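Side-chain contacts in metallophosphoesterase TT1561-like domain-containing protein (Aquifex aeolicus, PDB 2YVT), which is of unknown function but belongs to the calcineurin-like metallophosphoesterase superfamily and so probably acts as a metal-dependent phosphoesterase: residues Phe188-Arg191 against Lys197-Gly200; Glu16-Leu21 against Phe82-Glu87; Glu125-Trp130 against Leu165-Glu170; Ala29-Asp34 against Lys255-Ser260. All coordinates share one frame; numbering follows the deposited sequence.

Contact 1: Phe188-Arg191 against Lys197-Gly200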
loop_
_atom_site.group_PDB
_atom_site.type_symbol
_atom_site.label_atom_id
_atom_site.label_comp_id
_atom_site.label_asym_id
_atom_site.label_seq_id
_atom_site.Cartn_x
_atom_site.Cartn_y
_atom_site.Cartn_z
ATOM N N PHE A 188 11.322 -10.223 -9.608
ATOM C CA PHE A 188 11.877 -9.054 -8.936
ATOM C C PHE A 188 10.917 -8.448 -7.923
ATOM O O PHE A 188 11.336 -7.955 -6.873
ATOM C CB PHE A 188 12.240 -7.978 -9.964
ATOM C CG PHE A 188 13.214 -8.441 -11.017
ATOM C CD1 PHE A 188 14.547 -8.655 -10.696
ATOM C CD2 PHE A 188 12.794 -8.653 -12.323
ATOM C CE1 PHE A 188 15.452 -9.088 -11.667
ATOM C CE2 PHE A 188 13.697 -9.081 -13.306
ATOM C CZ PHE A 188 15.018 -9.297 -12.969
ATOM N N VAL A 189 9.629 -8.467 -8.250
ATOM C CA VAL A 189 8.666 -7.656 -7.503
ATOM C C VAL A 189 8.377 -8.146 -6.082
ATOM O O VAL A 189 7.769 -7.420 -5.296
ATOM C CB VAL A 189 7.345 -7.428 -8.287
ATOM C CG1 VAL A 189 7.619 -6.638 -9.567
ATOM C CG2 VAL A 189 6.638 -8.757 -8.577
ATOM N N ASP A 190 8.792 -9.369 -5.750
ATOM C CA ASP A 190 8.647 -9.845 -4.373
ATOM C C ASP A 190 9.949 -10.407 -3.809
ATOM O O ASP A 190 9.935 -11.221 -2.883
ATOM C CB ASP A 190 7.472 -10.827 -4.238
ATOM C CG ASP A 190 7.810 -12.234 -4.697
ATOM O OD1 ASP A 190 8.587 -12.389 -5.657
ATOM O OD2 ASP A 190 7.264 -13.180 -4.093
ATOM N N ARG A 191 11.068 -9.937 -4.365
ATOM C CA ARG A 191 12.381 -10.416 -3.963
ATOM C C ARG A 191 13.410 -9.305 -3.791
ATOM O O ARG A 191 13.246 -8.193 -4.306
ATOM C CB ARG A 191 12.893 -11.448 -4.967
ATOM C CG ARG A 191 12.010 -12.683 -5.050
ATOM C CD ARG A 191 12.796 -13.905 -5.516
ATOM N NE ARG A 191 13.216 -13.763 -6.904
ATOM C CZ ARG A 191 13.947 -14.654 -7.563
ATOM N NH1 ARG A 191 14.349 -15.767 -6.961
ATOM N NH2 ARG A 191 14.277 -14.427 -8.825
ATOM N N LYS A 197 14.419 -16.414 -2.018
ATOM C CA LYS A 197 13.063 -16.707 -1.578
ATOM C C LYS A 197 12.092 -15.627 -2.021
ATOM O O LYS A 197 12.423 -14.436 -2.048
ATOM C CB LYS A 197 12.981 -16.864 -0.060
ATOM C CG LYS A 197 13.615 -18.126 0.481
ATOM C CD LYS A 197 13.232 -18.307 1.942
ATOM C CE LYS A 197 14.341 -18.982 2.717
ATOM N NZ LYS A 197 15.572 -18.134 2.885
ATOM N N HIS A 198 10.892 -16.066 -2.362
ATOM C CA HIS A 198 9.813 -15.151 -2.695
ATOM C C HIS A 198 9.110 -14.712 -1.431
ATOM O O HIS A 198 8.849 -15.524 -0.545
ATOM C CB HIS A 198 8.839 -15.831 -3.644
ATOM C CG HIS A 198 9.408 -16.062 -5.004
ATOM N ND1 HIS A 198 9.486 -15.068 -5.955
ATOM C CD2 HIS A 198 9.958 -17.165 -5.566
ATOM C CE1 HIS A 198 10.037 -15.553 -7.052
ATOM N NE2 HIS A 198 10.339 -16.822 -6.840
ATOM N N HIS A 199 8.805 -13.418 -1.352
ATOM C CA HIS A 199 8.190 -12.857 -0.158
ATOM C C HIS A 199 6.777 -12.347 -0.385
ATOM O O HIS A 199 6.146 -11.811 0.529
ATOM C CB HIS A 199 9.085 -11.767 0.416
ATOM C CG HIS A 199 10.405 -12.288 0.886
ATOM N ND1 HIS A 199 10.518 -13.149 1.957
ATOM C CD2 HIS A 199 11.659 -12.111 0.408
ATOM C CE1 HIS A 199 11.790 -13.465 2.130
ATOM N NE2 HIS A 199 12.504 -12.840 1.212
ATOM N N GLY A 200 6.282 -12.530 -1.603
ATOM C CA GLY A 200 4.923 -12.141 -1.937
ATOM C C GLY A 200 3.928 -13.259 -1.679
ATOM O O GLY A 200 4.175 -14.169 -0.860
#
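Asp190 and His198 meet with their flat groups nearly coplanar. The carboxylate and ring planes differ by 25°. His198 ND1 donates to Asp190 OD1 at 2.8 Å, and the bond is almost straight at 178°. OD1 accepts through its syn lone pair and lies in the plane of the ring. The other carboxylate oxygen serves the backbone. Gly200 N donates to Asp190 OD2 at 2.8 Å, arriving on the anti side and somewhat out of the carboxylate plane. Asp190 O takes a third bond from His199 N at 2.9 Å, in the carbonyl plane. Asp190 thus grips three successive residues. With CG set between the backbone N and the carbonyl carbon, its carboxylate reaches both Gly200 N and the imidazole. Gly186 N also donates to OD1, which fixes the carboxylate further.

Arg191 lies over one face of the His198 ring. Its CD stands 3.7 Å from the ring centroid, a CH-pi contact. The guanidinium stacks flat on the imidazole, with planes 12° apart and centres 4.6 Å apart. Glu187 O holds NE and Pro196 O holds NH1, so the group is unlikely to turn freely. The His-carboxylate pair closes a surface loop whose first arm, Phe188-Arg191, is a type I beta turn. Glu226 OE2, in strand 224-228, accepts hydrogen bonds from Phe188 N and Val189 N. The whole loop joins strand 175-180 to helix 202-211.

Contact 2: Glu16-Leu21 against Phe82-Glu87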
loop_
_atom_site.group_PDB
_atom_site.type_symbol
_atom_site.label_atom_id
_atom_site.label_comp_id
_atom_site.label_asym_id
_atom_site.label_seq_id
_atom_site.Cartn_x
_atom_site.Cartn_y
_atom_site.Cartn_z
ATOM N N GLU A 16 7.262 5.553 9.002
ATOM C CA GLU A 16 7.463 6.727 9.863
ATOM C C GLU A 16 8.698 7.577 9.500
ATOM O O GLU A 16 9.269 8.255 10.364
ATOM C CB GLU A 16 7.489 6.304 11.338
ATOM C CG GLU A 16 6.285 5.463 11.736
ATOM C CD GLU A 16 6.264 5.065 13.195
ATOM O OE1 GLU A 16 7.012 5.656 14.024
ATOM O OE2 GLU A 16 5.485 4.138 13.502
ATOM N N ARG A 17 9.094 7.549 8.227
ATOM C CA ARG A 17 10.268 8.299 7.770
ATOM C C ARG A 17 9.929 9.735 7.372
ATOM O O ARG A 17 10.103 10.165 6.223
ATOM C CB ARG A 17 11.054 7.535 6.688
ATOM C CG ARG A 17 11.651 6.203 7.196
ATOM C CD ARG A 17 12.580 6.401 8.416
ATOM N NE ARG A 17 13.714 7.253 8.061
ATOM C CZ ARG A 17 14.815 6.803 7.456
ATOM N NH1 ARG A 17 14.945 5.507 7.182
ATOM N NH2 ARG A 17 15.789 7.642 7.139
ATOM N N PHE A 18 9.440 10.483 8.351
ATOM C CA PHE A 18 9.104 11.882 8.124
ATOM C C PHE A 18 10.331 12.680 7.694
ATOM O O PHE A 18 10.199 13.659 6.951
ATOM C CB PHE A 18 8.469 12.502 9.373
ATOM C CG PHE A 18 7.222 11.794 9.823
ATOM C CD1 PHE A 18 6.001 12.075 9.216
ATOM C CD2 PHE A 18 7.268 10.831 10.830
ATOM C CE1 PHE A 18 4.847 11.416 9.599
ATOM C CE2 PHE A 18 6.105 10.162 11.232
ATOM C CZ PHE A 18 4.893 10.464 10.617
ATOM N N ASP A 19 11.512 12.244 8.153
ATOM C CA ASP A 19 12.781 12.894 7.803
ATOM C C ASP A 19 13.054 12.878 6.300
ATOM O O ASP A 19 13.815 13.705 5.801
ATOM C CB ASP A 19 13.960 12.243 8.547
ATOM C CG ASP A 19 14.120 10.756 8.230
ATOM O OD1 ASP A 19 13.139 9.999 8.391
ATOM O OD2 ASP A 19 15.240 10.337 7.853
ATOM N N LEU A 20 12.444 11.925 5.588
ATOM C CA LEU A 20 12.624 11.817 4.142
ATOM C C LEU A 20 11.611 12.592 3.294
ATOM O O LEU A 20 11.766 12.689 2.075
ATOM C CB LEU A 20 12.650 10.347 3.729
ATOM C CG LEU A 20 13.747 9.510 4.395
ATOM C CD1 LEU A 20 13.662 8.082 3.883
ATOM C CD2 LEU A 20 15.139 10.105 4.147
ATOM N N LEU A 21 10.592 13.162 3.936
ATOM C CA LEU A 21 9.555 13.873 3.190
ATOM C C LEU A 21 10.048 15.122 2.446
ATOM O O LEU A 21 9.574 15.387 1.339
ATOM C CB LEU A 21 8.314 14.142 4.052
ATOM C CG LEU A 21 7.497 12.880 4.375
ATOM C CD1 LEU A 21 6.328 13.224 5.292
ATOM C CD2 LEU A 21 7.006 12.167 3.110
ATOM N N PHE A 82 -0.924 11.801 7.956
ATOM C CA PHE A 82 -1.898 12.410 7.059
ATOM C C PHE A 82 -1.650 13.895 6.863
ATOM O O PHE A 82 -1.768 14.399 5.747
ATOM C CB PHE A 82 -3.331 12.127 7.498
ATOM C CG PHE A 82 -3.759 10.716 7.237
ATOM C CD1 PHE A 82 -3.996 10.283 5.933
ATOM C CD2 PHE A 82 -3.900 9.810 8.279
ATOM C CE1 PHE A 82 -4.381 8.964 5.674
ATOM C CE2 PHE A 82 -4.286 8.490 8.036
ATOM C CZ PHE A 82 -4.525 8.065 6.727
ATOM N N ARG A 83 -1.250 14.584 7.929
ATOM C CA ARG A 83 -0.918 16.004 7.806
ATOM C C ARG A 83 0.265 16.225 6.853
ATOM O O ARG A 83 0.181 17.022 5.922
ATOM C CB ARG A 83 -0.633 16.618 9.186
ATOM C CG ARG A 83 -0.042 18.021 9.124
ATOM C CD ARG A 83 -0.023 18.693 10.488
ATOM N NE ARG A 83 0.718 17.919 11.483
ATOM C CZ ARG A 83 2.041 17.936 11.642
ATOM N NH1 ARG A 83 2.816 18.687 10.865
ATOM N NH2 ARG A 83 2.596 17.184 12.586
ATOM N N GLU A 84 1.361 15.502 7.077
ATOM C CA GLU A 84 2.583 15.766 6.323
ATOM C C GLU A 84 2.494 15.297 4.877
ATOM O O GLU A 84 3.021 15.945 3.976
ATOM C CB GLU A 84 3.810 15.208 7.060
ATOM C CG GLU A 84 4.023 15.915 8.395
ATOM C CD GLU A 84 5.437 15.831 8.930
ATOM O OE1 GLU A 84 6.329 15.321 8.236
ATOM O OE2 GLU A 84 5.646 16.288 10.067
ATOM N N ILE A 85 1.798 14.188 4.647
ATOM C CA ILE A 85 1.502 13.787 3.276
ATOM C C ILE A 85 0.513 14.760 2.624
ATOM O O ILE A 85 0.712 15.172 1.483
ATOM C CB ILE A 85 0.970 12.338 3.205
ATOM C CG1 ILE A 85 2.086 11.352 3.550
ATOM C CG2 ILE A 85 0.386 12.032 1.811
ATOM C CD1 ILE A 85 3.261 11.326 2.550
ATOM N N GLY A 86 -0.542 15.126 3.353
ATOM C CA GLY A 86 -1.543 16.072 2.849
ATOM C C GLY A 86 -0.930 17.385 2.385
ATOM O O GLY A 86 -1.273 17.896 1.316
ATOM N N GLU A 87 0.004 17.906 3.179
ATOM C CA GLU A 87 0.683 19.171 2.871
ATOM C C GLU A 87 1.550 19.139 1.607
ATOM O O GLU A 87 1.957 20.189 1.110
ATOM C CB GLU A 87 1.502 19.638 4.076
ATOM C CG GLU A 87 0.616 20.110 5.220
ATOM C CD GLU A 87 1.382 20.752 6.358
ATOM O OE1 GLU A 87 2.631 20.819 6.294
ATOM O OE2 GLU A 87 0.726 21.201 7.321
#
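Glu84 places its CG beside the backbone N, with chi1 at -64°, and runs on extended beyond CG. This carries the carboxylate across to Phe18 and Leu21. Phe18 CG is likewise beside its own backbone N, with chi1 at -58°, and the ring swings round to meet the glutamate. The two side chains cross at about a right angle. Ring and carboxylate planes are 71° apart.

Glu84 OE1 is the touching atom. It lies 3.4 Å from Phe18 CD1, obliquely to the ring. It also lies 3.6 Å from Leu21 CD1, so it touches an aromatic and an aliphatic carbon at once. Leu21 CD1 reaches the stem of the glutamate as well, at 3.7 Å from Glu84 CB. The other branch of the leucine turns to the next helix residue. Its CD2 packs on Ile85 CD1 at 3.9 Å, and these side chains cross at about a right angle.

The contact joins two parts of the alpha/beta fold of the calcineurin-like phosphoesterases. Residues 16-21 follow strand 7-12 and lead into helix 21-31, with a 3-10 turn at 18-20. Residues 82-86 lie in the last part of helix 65-86. The meeting is by van der Waals packing, with one carboxylate oxygen set against carbon.

Arg83 NH1 forms a long salt bridge with Glu84 OE2 at 3.8 Å, while OE1 meets Phe18. The Phe18 ring has further partners. Lys80 makes a cation-pi contact with it, and Phe14 meets it edge-to-face.

Contact 3: Glu125-Trp130 against Leu165-Glu170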
loop_
_atom_site.group_PDB
_atom_site.type_symbol
_atom_site.label_atom_id
_atom_site.label_comp_id
_atom_site.label_asym_id
_atom_site.label_seq_id
_atom_site.Cartn_x
_atom_site.Cartn_y
_atom_site.Cartn_z
ATOM N N GLU A 125 -10.034 -2.243 0.422
ATOM C CA GLU A 125 -11.265 -2.979 0.092
ATOM C C GLU A 125 -12.261 -2.055 -0.615
ATOM O O GLU A 125 -13.475 -2.126 -0.402
ATOM C CB GLU A 125 -11.895 -3.604 1.337
ATOM C CG GLU A 125 -10.910 -4.357 2.206
ATOM C CD GLU A 125 -11.564 -4.954 3.410
ATOM O OE1 GLU A 125 -12.496 -5.751 3.223
ATOM O OE2 GLU A 125 -11.162 -4.617 4.539
ATOM N N GLY A 126 -11.729 -1.185 -1.467
ATOM C CA GLY A 126 -12.531 -0.164 -2.108
ATOM C C GLY A 126 -11.841 0.425 -3.313
ATOM O O GLY A 126 -10.749 -0.016 -3.718
ATOM N N PHE A 127 -12.482 1.441 -3.878
ATOM C CA PHE A 127 -12.112 1.912 -5.194
ATOM C C PHE A 127 -12.431 3.381 -5.329
ATOM O O PHE A 127 -13.246 3.923 -4.581
ATOM C CB PHE A 127 -12.893 1.131 -6.249
ATOM C CG PHE A 127 -14.372 1.391 -6.207
ATOM C CD1 PHE A 127 -14.950 2.325 -7.064
ATOM C CD2 PHE A 127 -15.183 0.720 -5.296
ATOM C CE1 PHE A 127 -16.324 2.572 -7.022
ATOM C CE2 PHE A 127 -16.564 0.968 -5.242
ATOM C CZ PHE A 127 -17.128 1.898 -6.109
ATOM N N ALA A 128 -11.796 4.009 -6.312
ATOM C CA ALA A 128 -12.103 5.380 -6.665
ATOM C C ALA A 128 -11.860 5.567 -8.151
ATOM O O ALA A 128 -10.918 5.000 -8.715
ATOM C CB ALA A 128 -11.242 6.322 -5.874
ATOM N N GLY A 129 -12.717 6.357 -8.786
ATOM C CA GLY A 129 -12.475 6.753 -10.172
ATOM C C GLY A 129 -11.432 7.855 -10.210
ATOM O O GLY A 129 -11.324 8.645 -9.270
ATOM N N TRP A 130 -10.652 7.906 -11.287
ATOM C CA TRP A 130 -9.657 8.968 -11.456
ATOM C C TRP A 130 -9.698 9.517 -12.877
ATOM O O TRP A 130 -9.593 8.758 -13.844
ATOM C CB TRP A 130 -8.253 8.464 -11.080
ATOM C CG TRP A 130 -7.123 9.428 -11.363
ATOM C CD1 TRP A 130 -7.084 10.756 -11.063
ATOM C CD2 TRP A 130 -5.864 9.118 -11.978
ATOM N NE1 TRP A 130 -5.887 11.299 -11.466
ATOM C CE2 TRP A 130 -5.118 10.317 -12.028
ATOM C CE3 TRP A 130 -5.291 7.943 -12.485
ATOM C CZ2 TRP A 130 -3.828 10.378 -12.580
ATOM C CZ3 TRP A 130 -4.010 8.004 -13.030
ATOM C CH2 TRP A 130 -3.294 9.215 -13.070
ATOM N N LEU A 165 -13.480 -8.735 -3.517
ATOM C CA LEU A 165 -13.131 -8.161 -4.817
ATOM C C LEU A 165 -14.121 -8.480 -5.934
ATOM O O LEU A 165 -13.951 -8.028 -7.073
ATOM C CB LEU A 165 -11.697 -8.533 -5.208
ATOM C CG LEU A 165 -10.608 -7.772 -4.451
ATOM C CD1 LEU A 165 -9.224 -8.350 -4.769
ATOM C CD2 LEU A 165 -10.651 -6.277 -4.779
ATOM N N LYS A 166 -15.179 -9.215 -5.600
ATOM C CA LYS A 166 -16.285 -9.412 -6.533
ATOM C C LYS A 166 -16.901 -8.082 -6.983
ATOM O O LYS A 166 -17.580 -8.030 -8.015
ATOM C CB LYS A 166 -17.350 -10.323 -5.923
ATOM C CG LYS A 166 -16.907 -11.772 -5.778
ATOM C CD LYS A 166 -18.087 -12.751 -5.750
ATOM C CE LYS A 166 -19.181 -12.320 -4.781
ATOM N NZ LYS A 166 -18.666 -12.145 -3.397
ATOM N N PHE A 167 -16.651 -7.007 -6.229
ATOM C CA PHE A 167 -17.208 -5.691 -6.578
ATOM C C PHE A 167 -16.641 -5.115 -7.876
ATOM O O PHE A 167 -17.285 -4.304 -8.537
ATOM C CB PHE A 167 -17.122 -4.675 -5.418
ATOM C CG PHE A 167 -15.745 -4.097 -5.171
ATOM C CD1 PHE A 167 -15.187 -3.170 -6.049
ATOM C CD2 PHE A 167 -15.035 -4.427 -4.017
ATOM C CE1 PHE A 167 -13.928 -2.624 -5.807
ATOM C CE2 PHE A 167 -13.779 -3.881 -3.764
ATOM C CZ PHE A 167 -13.223 -2.984 -4.662
ATOM N N VAL A 168 -15.437 -5.543 -8.239
ATOM C CA VAL A 168 -14.758 -4.979 -9.407
ATOM C C VAL A 168 -15.602 -5.140 -10.680
ATOM O O VAL A 168 -15.688 -4.214 -11.492
ATOM C CB VAL A 168 -13.337 -5.580 -9.578
ATOM C CG1 VAL A 168 -12.636 -4.990 -10.801
ATOM C CG2 VAL A 168 -12.510 -5.330 -8.326
ATOM N N ASN A 169 -16.248 -6.298 -10.824
ATOM C CA ASN A 169 -17.139 -6.589 -11.958
ATOM C C ASN A 169 -18.436 -5.775 -11.996
ATOM O O ASN A 169 -19.195 -5.856 -12.967
ATOM C CB ASN A 169 -17.491 -8.080 -11.981
ATOM C CG ASN A 169 -16.362 -8.946 -12.514
ATOM O OD1 ASN A 169 -15.350 -8.448 -13.017
ATOM N ND2 ASN A 169 -16.538 -10.259 -12.413
ATOM N N GLU A 170 -18.695 -5.014 -10.938
ATOM C CA GLU A 170 -19.895 -4.187 -10.849
ATOM C C GLU A 170 -19.581 -2.734 -11.203
ATOM O O GLU A 170 -20.488 -1.903 -11.306
ATOM C CB GLU A 170 -20.495 -4.250 -9.438
ATOM C CG GLU A 170 -20.589 -5.644 -8.821
ATOM C CD GLU A 170 -21.946 -6.306 -8.998
ATOM O OE1 GLU A 170 -22.879 -5.669 -9.539
ATOM O OE2 GLU A 170 -22.073 -7.477 -8.581
#
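Phe167 and Phe127 run alongside each other, pointing opposite ways, and Phe127 CD2 lies 3.6 Å from Phe167 CE1. Within the alpha/beta fold of the calcineurin-like phosphoesterases, the contact joins strand 126-130, at the margin of a mixed beta sheet, to the 3-10 segment 166-170 that follows helix 158-164. The rings form an oblique pair. Their centroids are 5.5 Å apart and their planes differ by 36°. The end of the Phe167 ring reaches the start of the strand: CZ touches Gly126 CA at 3.9 Å. With only an alanine at Phe167, Phe127 would probably lose its aromatic partner and a gap would open beside Gly126.

Both phenylalanines hold CG between the backbone N and the carbonyl carbon, which brings the two rings together. The strand is positioned in turn by its neighbour 134-144. Glu125 and Gly126 both face Gly138 in a G1 beta bulge. On the other side, Leu165 and, from the 3-10 segment, Val168 pack on Phe139 and Ile137 of that same strand. Glu125 OE1 is bound by Tyr160 OH of helix 158-164, while the backbone Glu125 O lies 3.8 Å from Phe167 CE2.

Contact 4: Ala29-Asp34 against Lys255-Ser260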
loop_
_atom_site.group_PDB
_atom_site.type_symbol
_atom_site.label_atom_id
_atom_site.label_comp_id
_atom_site.label_asym_id
_atom_site.label_seq_id
_atom_site.Cartn_x
_atom_site.Cartn_y
_atom_site.Cartn_z
ATOM N N ALA A 29 8.115 18.484 -6.828
ATOM C CA ALA A 29 8.335 19.775 -7.488
ATOM C C ALA A 29 8.987 19.616 -8.863
ATOM O O ALA A 29 8.575 20.258 -9.834
ATOM C CB ALA A 29 9.176 20.690 -6.601
ATOM N N GLU A 30 9.994 18.750 -8.935
ATOM C CA GLU A 30 10.752 18.522 -10.162
ATOM C C GLU A 30 9.928 17.790 -11.226
ATOM O O GLU A 30 9.931 18.174 -12.402
ATOM C CB GLU A 30 12.033 17.739 -9.851
ATOM C CG GLU A 30 12.884 17.406 -11.078
ATOM C CD GLU A 30 13.950 16.353 -10.812
ATOM O OE1 GLU A 30 13.832 15.588 -9.824
ATOM O OE2 GLU A 30 14.910 16.289 -11.608
ATOM N N LYS A 31 9.212 16.749 -10.805
ATOM C CA LYS A 31 8.597 15.811 -11.747
ATOM C C LYS A 31 7.087 15.980 -11.942
ATOM O O LYS A 31 6.517 15.419 -12.879
ATOM C CB LYS A 31 8.950 14.372 -11.370
ATOM C CG LYS A 31 10.456 14.079 -11.421
ATOM C CD LYS A 31 10.758 12.586 -11.320
ATOM C CE LYS A 31 12.266 12.311 -11.290
ATOM N NZ LYS A 31 12.937 12.588 -12.601
ATOM N N GLN A 32 6.453 16.739 -11.050
ATOM C CA GLN A 32 5.042 17.127 -11.184
ATOM C C GLN A 32 4.098 15.939 -11.431
ATOM O O GLN A 32 3.389 15.904 -12.442
ATOM C CB GLN A 32 4.881 18.174 -12.302
ATOM C CG GLN A 32 5.828 19.361 -12.199
ATOM C CD GLN A 32 5.288 20.462 -11.325
ATOM O OE1 GLN A 32 5.764 20.673 -10.209
ATOM N NE2 GLN A 32 4.282 21.180 -11.826
ATOM N N PRO A 33 4.076 14.957 -10.505
ATOM C CA PRO A 33 3.159 13.829 -10.700
ATOM C C PRO A 33 1.713 14.288 -10.598
ATOM O O PRO A 33 1.424 15.260 -9.898
ATOM C CB PRO A 33 3.482 12.913 -9.516
ATOM C CG PRO A 33 4.024 13.833 -8.458
ATOM C CD PRO A 33 4.828 14.840 -9.242
ATOM N N ASP A 34 0.818 13.589 -11.285
ATOM C CA ASP A 34 -0.611 13.840 -11.177
ATOM C C ASP A 34 -1.202 13.178 -9.943
ATOM O O ASP A 34 -2.136 13.706 -9.341
ATOM C CB ASP A 34 -1.317 13.373 -12.443
ATOM C CG ASP A 34 -0.880 14.160 -13.648
ATOM O OD1 ASP A 34 -1.203 15.368 -13.716
ATOM O OD2 ASP A 34 -0.174 13.587 -14.498
ATOM N N LYS A 255 9.799 4.021 -14.437
ATOM C CA LYS A 255 11.150 4.292 -13.955
ATOM C C LYS A 255 11.238 4.006 -12.464
ATOM O O LYS A 255 10.409 4.473 -11.685
ATOM C CB LYS A 255 11.548 5.748 -14.223
ATOM C CG LYS A 255 11.578 6.155 -15.696
ATOM C CD LYS A 255 11.813 7.654 -15.842
ATOM C CE LYS A 255 12.009 8.072 -17.298
ATOM N NZ LYS A 255 13.299 7.579 -17.863
ATOM N N LEU A 256 12.231 3.218 -12.073
ATOM C CA LEU A 256 12.532 3.035 -10.658
ATOM C C LEU A 256 13.712 3.922 -10.326
ATOM O O LEU A 256 14.800 3.751 -10.879
ATOM C CB LEU A 256 12.818 1.573 -10.340
ATOM C CG LEU A 256 11.592 0.711 -9.995
ATOM C CD1 LEU A 256 10.426 0.888 -10.967
ATOM C CD2 LEU A 256 12.034 -0.717 -9.951
ATOM N N GLU A 257 13.478 4.887 -9.444
ATOM C CA GLU A 257 14.455 5.929 -9.168
ATOM C C GLU A 257 14.825 5.968 -7.695
ATOM O O GLU A 257 14.244 5.250 -6.865
ATOM C CB GLU A 257 13.932 7.301 -9.625
ATOM C CG GLU A 257 13.061 7.256 -10.883
ATOM C CD GLU A 257 13.220 8.469 -11.768
ATOM O OE1 GLU A 257 14.374 8.859 -12.044
ATOM O OE2 GLU A 257 12.189 9.011 -12.218
ATOM N N GLN A 258 15.820 6.790 -7.390
ATOM C CA GLN A 258 16.290 6.987 -6.033
ATOM C C GLN A 258 16.609 8.466 -5.868
ATOM O O GLN A 258 17.073 9.105 -6.815
ATOM C CB GLN A 258 17.535 6.141 -5.796
ATOM C CG GLN A 258 18.044 6.143 -4.373
ATOM C CD GLN A 258 19.327 5.362 -4.233
ATOM O OE1 GLN A 258 20.292 5.593 -4.963
ATOM N NE2 GLN A 258 19.347 4.430 -3.295
ATOM N N PHE A 259 16.345 9.022 -4.688
ATOM C CA PHE A 259 16.737 10.408 -4.416
ATOM C C PHE A 259 18.206 10.608 -4.783
ATOM O O PHE A 259 19.043 9.737 -4.543
ATOM C CB PHE A 259 16.540 10.783 -2.945
ATOM C CG PHE A 259 15.121 10.655 -2.451
ATOM C CD1 PHE A 259 14.045 11.032 -3.249
ATOM C CD2 PHE A 259 14.867 10.187 -1.159
ATOM C CE1 PHE A 259 12.729 10.920 -2.773
ATOM C CE2 PHE A 259 13.555 10.070 -0.680
ATOM C CZ PHE A 259 12.491 10.443 -1.492
ATOM N N SER A 260 18.515 11.748 -5.382
ATOM C CA SER A 260 19.901 12.032 -5.738
ATOM C C SER A 260 20.368 13.348 -5.141
ATOM O O SER A 260 19.579 14.106 -4.569
ATOM C CB SER A 260 20.073 12.038 -7.254
ATOM O OG SER A 260 19.234 13.012 -7.837
ATOM O OXT SER A 260 21.555 13.667 -5.220
#
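Lys31 lays the end of its chain against the carboxylate of Glu257. The nearest atoms are Lys31 CE and Glu257 OE2, at 3.4 Å. The ammonium group stands slightly farther off, with Lys31 NZ 3.7 Å from Glu257 OE2. This is a long salt bridge, and the attraction is probably weaker than in a close ion pair. NZ is also 4.0 Å from Glu257 OE1, so it lies at similar distances from both oxygens.

The side chains come from opposite directions. The lysine is extended as far as CE and bends only at its last torsion, with chi4 at -70°. That bend turns NZ off the line of the chain and leaves CE facing OE2. The glutamate is bent at chi2, -146°, which is off the usual staggered value. OE2 is buried by the contact and finds no hydrogen-bond partner in the model. The nearby ammonium would be expected to stabilise its negative charge, though weakly at this distance. A leucine at Lys31 is likely to leave the Glu257 carboxylate without its opposite charge.

Tyr244 and Phe246, on strand 243-248, touch the lysine chain. Tyr244 also touches Glu257. The ion pair therefore lies over this strand. Lys31, in the last turn of helix 21-31, joins it to strand 253-258, the outermost strand on this side of the six-stranded sheet. Phe259, just beyond the strand, packs farther back along the helix on Lys23 and Val27. Such packing of a helix across a mixed sheet is part of the layered alpha/beta fold of calcineurin-like phosphoesterases.

How the contacts relate
Contacts 1, 3 and 4 lie at the surface, while contact 2 is partly buried. Contact 1 is the hydrogen-bonded one: three bonds and a stacked guanidinium close a short loop. Contact 3 is aromatic. Contact 2 mixes apolar packing with a carboxylate oxygen against carbon, and contact 4 rests on one long ion pair. Contacts 2 and 4 share helix 21-31, one at its start and the other at its end. They touch where Leu20 O meets Phe259 CE2 at 4.2 Å. Contact 3 packs against an edge strand of the other sheet, yet Trp130 CZ2 reaches Asp34 CB at 3.9 Å. Contact 1 touches none of the others; its nearest atoms to contact 4 are about 7 Å away.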